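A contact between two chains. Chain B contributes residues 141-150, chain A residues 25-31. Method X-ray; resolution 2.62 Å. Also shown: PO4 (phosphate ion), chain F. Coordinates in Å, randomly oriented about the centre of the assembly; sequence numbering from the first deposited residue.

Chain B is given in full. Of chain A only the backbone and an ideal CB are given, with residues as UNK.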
# COMPACT_ATOMS: atom_id res chain seq x y z
N THR B 141 0.60 -8.19 11.82
CA THR B 141 0.11 -9.43 11.20
C THR B 141 0.83 -9.64 9.90
O THR B 141 1.80 -8.93 9.61
CB THR B 141 -1.37 -9.32 10.83
OG1 THR B 141 -1.49 -8.57 9.62
CG2 THR B 141 -2.16 -8.62 11.95
N ARG B 142 0.34 -10.57 9.09
CA ARG B 142 0.89 -10.77 7.75
C ARG B 142 0.07 -10.01 6.68
O ARG B 142 0.37 -10.10 5.48
CB ARG B 142 1.02 -12.27 7.41
CG ARG B 142 2.15 -12.98 8.19
CD ARG B 142 2.04 -14.52 8.22
NE ARG B 142 1.94 -15.12 6.89
CZ ARG B 142 0.86 -15.77 6.43
NH1 ARG B 142 -0.21 -15.90 7.19
NH2 ARG B 142 0.85 -16.30 5.20
N LYS B 143 -0.94 -9.25 7.11
CA LYS B 143 -1.74 -8.47 6.17
C LYS B 143 -0.96 -7.23 5.73
O LYS B 143 -1.16 -6.11 6.20
CB LYS B 143 -3.12 -8.13 6.75
CG LYS B 143 -3.96 -9.37 7.14
CD LYS B 143 -5.29 -8.96 7.78
CE LYS B 143 -6.38 -10.01 7.61
NZ LYS B 143 -5.97 -11.26 8.28
N THR B 144 -0.07 -7.48 4.77
CA THR B 144 0.97 -6.57 4.37
C THR B 144 0.87 -6.26 2.87
O THR B 144 0.26 -7.03 2.11
CB THR B 144 2.29 -7.28 4.67
OG1 THR B 144 2.92 -6.66 5.79
CG2 THR B 144 3.20 -7.28 3.46
N ILE B 145 1.45 -5.14 2.43
CA ILE B 145 1.59 -4.89 0.99
C ILE B 145 2.69 -5.78 0.40
O ILE B 145 3.82 -5.76 0.86
CB ILE B 145 1.93 -3.43 0.66
CG1 ILE B 145 1.05 -2.48 1.46
CG2 ILE B 145 1.78 -3.21 -0.86
CD1 ILE B 145 -0.44 -2.79 1.35
N PRO B 146 2.35 -6.56 -0.63
CA PRO B 146 3.35 -7.50 -1.13
C PRO B 146 4.70 -6.84 -1.40
O PRO B 146 4.75 -5.75 -1.98
CB PRO B 146 2.70 -8.01 -2.41
CG PRO B 146 1.24 -8.05 -2.06
CD PRO B 146 1.04 -6.77 -1.26
N GLY B 147 5.77 -7.49 -0.95
CA GLY B 147 7.12 -7.02 -1.18
C GLY B 147 7.59 -6.07 -0.09
O GLY B 147 8.74 -5.65 -0.07
N PHE B 148 6.67 -5.72 0.80
CA PHE B 148 6.91 -4.73 1.84
C PHE B 148 6.66 -5.35 3.19
O PHE B 148 6.23 -4.65 4.11
CB PHE B 148 5.96 -3.53 1.67
CG PHE B 148 6.36 -2.60 0.58
CD1 PHE B 148 7.05 -1.43 0.87
CD2 PHE B 148 6.04 -2.89 -0.74
CE1 PHE B 148 7.45 -0.56 -0.13
CE2 PHE B 148 6.41 -2.02 -1.77
CZ PHE B 148 7.12 -0.84 -1.47
N ARG B 149 6.92 -6.65 3.30
CA ARG B 149 6.74 -7.34 4.57
C ARG B 149 7.63 -6.74 5.65
O ARG B 149 7.15 -6.25 6.67
CB ARG B 149 7.05 -8.83 4.41
CG ARG B 149 7.34 -9.54 5.72
CD ARG B 149 6.11 -9.86 6.53
NE ARG B 149 5.31 -10.89 5.87
CZ ARG B 149 4.06 -10.70 5.49
NH1 ARG B 149 3.49 -9.52 5.73
NH2 ARG B 149 3.39 -11.65 4.88
N LEU B 150 8.94 -6.76 5.40
CA LEU B 150 9.89 -6.24 6.37
C LEU B 150 9.79 -4.71 6.51
O LEU B 150 9.84 -4.17 7.62
CB LEU B 150 11.31 -6.69 6.00
CG LEU B 150 11.58 -8.18 6.25
CD1 LEU B 150 12.97 -8.56 5.74
CD2 LEU B 150 11.43 -8.55 7.73
N UNK A 25 8.86 -12.35 -5.18
CA UNK A 25 9.42 -11.71 -3.99
C UNK A 25 8.49 -11.76 -2.77
O UNK A 25 8.94 -11.86 -1.63
CB UNK A 25 9.76 -10.25 -4.31
N UNK A 26 7.18 -11.70 -3.01
CA UNK A 26 6.21 -11.69 -1.92
C UNK A 26 6.03 -13.07 -1.34
O UNK A 26 5.75 -13.21 -0.14
CB UNK A 26 4.86 -11.15 -2.40
N UNK A 27 6.17 -14.10 -2.18
CA UNK A 27 6.20 -15.48 -1.70
C UNK A 27 7.48 -15.70 -0.88
O UNK A 27 7.45 -16.20 0.25
CB UNK A 27 6.12 -16.47 -2.87
N UNK A 28 8.61 -15.29 -1.44
CA UNK A 28 9.88 -15.46 -0.76
C UNK A 28 9.84 -14.83 0.63
O UNK A 28 10.22 -15.45 1.62
CB UNK A 28 11.01 -14.85 -1.59
N UNK A 29 9.38 -13.59 0.70
CA UNK A 29 9.38 -12.84 1.94
C UNK A 29 8.46 -13.49 2.98
O UNK A 29 8.63 -13.27 4.18
CB UNK A 29 8.95 -11.39 1.68
N UNK A 30 7.48 -14.25 2.53
CA UNK A 30 6.56 -14.88 3.48
C UNK A 30 6.99 -16.34 3.81
O UNK A 30 6.86 -16.79 4.96
CB UNK A 30 5.14 -14.86 2.91
N UNK A 31 7.52 -17.04 2.81
CA UNK A 31 7.66 -18.49 2.88
C UNK A 31 9.05 -18.89 3.39
O UNK A 31 9.16 -19.79 4.24
CB UNK A 31 7.40 -19.11 1.51
P PO4 F . -0.46 -14.06 10.82
O1 PO4 F . -1.34 -14.11 12.03
O2 PO4 F . -0.60 -12.74 10.12
O3 PO4 F . 0.97 -14.27 11.23
O4 PO4 F . -0.85 -15.18 9.90

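Chain A enters as a helix, and chain B meets it with a loop that turns at Ile B145 to Phe B148 and then starts a helix of its own. What chain B offers is mostly donors: the backbone N-H groups of Gly B147 and Arg B149 and the guanidinium groups of Arg B142 and Arg B149.

Position 25 points its CB sideways, 5.2 Å from Gly B147 CA, at the margin of the contact. Nothing specific is asked here, and most helix-compatible residues would do, polar ones comfortably. The residue is Glu A25, whose side chain stays at least 5.3 Å from the chain B stretch and makes no contact with it.

Position 26 is tighter. Its CA lies close to that of Gly B147, and its CB points toward chain B, with the ideal CB 3.8 Å from Pro B146 CB and 4.0 Å from Gly B147 N. An approach this close favours something small: alanine, serine, perhaps glycine or cysteine. The deposited Ser A26 packs its CB against Pro B146 CB at 3.8 Å, while its OG is hydrogen-bonded to a residue elsewhere in the structure.

Positions 27 and 28 have no chain B atom within 5.5 Å of their ideal CB, so this contact sets no rule for them. They are Leu A27 and Ala A28.

Position 29, one helical turn after 26, is the most demanding. CA-to-CB points toward chain B, the ideal CB is 4.2 Å from Arg B149 CB, and beyond it lie the backbone N atoms of Gly B147 and Arg B149. Two donors, one in the turn and one on the first residue of the helix, call for an acceptor with reach; glutamate or glutamine could supply one, and a carboxylate, with two equivalent oxygens, suits best. Glu A29 has chi1 p and an extended chi2 (t), which brings the carboxylate to the turn: Gly B147 N donates to OE1 at 2.9 Å, and Arg B149 N donates to OE2 at 3.1 Å. A water adds a further link, donating to Glu A29 OE2 and accepting from Leu B150 N. No residue of the stretch is covered more by its partner.

Position 30 sends its CB sideways, yet two guanidinium groups are near: the ideal CB is 4.2 Å from Arg B149 NH2 and 5.1 Å from Arg B142 NH2. An acid is the clear choice, aspartate for a short span, glutamate if it could fold back. Asp A30, chi1 t, brings its end nearer and takes both arginines. Arg B142 NE donates to Asp A30 OD1 at 2.8 Å and Arg B142 NH2 to Asp A30 OD2 at 2.7 Å, both nearly straight, a two-pronged salt bridge along the guanidinium edge. Arg B149 NH2 adds a second salt bridge to Asp A30 OD1 at 3.2 Å, through a weak hydrogen bond. A phosphate oxygen, O4, takes Arg B142 NH1.

Position 31 points away, leaving the choice free here; Ile A31 makes no contact, though its end comes nearer.

Chain A (25-31) ESLAEDI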
# COMPACT_ATOMS: atom_id res chain seq x y z
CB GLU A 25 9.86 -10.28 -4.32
CG GLU A 25 11.20 -10.22 -5.05
CD GLU A 25 11.29 -9.06 -6.05
OE1 GLU A 25 10.40 -8.18 -6.04
OE2 GLU A 25 12.24 -9.03 -6.85
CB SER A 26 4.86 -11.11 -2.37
OG SER A 26 4.53 -11.54 -3.68
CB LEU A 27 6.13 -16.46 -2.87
CG LEU A 27 4.84 -16.45 -3.72
CD1 LEU A 27 4.99 -17.34 -4.94
CD2 LEU A 27 3.61 -16.86 -2.92
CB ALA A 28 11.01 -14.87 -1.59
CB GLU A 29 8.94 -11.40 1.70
CG GLU A 29 7.42 -11.23 1.60
CD GLU A 29 7.00 -9.82 1.27
OE1 GLU A 29 5.82 -9.63 0.97
OE2 GLU A 29 7.85 -8.91 1.32
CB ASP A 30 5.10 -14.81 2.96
CG ASP A 30 4.05 -15.19 4.04
OD1 ASP A 30 4.17 -14.74 5.22
OD2 ASP A 30 3.11 -15.94 3.71
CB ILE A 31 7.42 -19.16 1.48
CG1 ILE A 31 5.96 -19.57 1.27
CG2 ILE A 31 8.27 -20.41 1.34
CD1 ILE A 31 4.96 -18.51 1.53
O HOH W 1 10.41 -8.08 2.98
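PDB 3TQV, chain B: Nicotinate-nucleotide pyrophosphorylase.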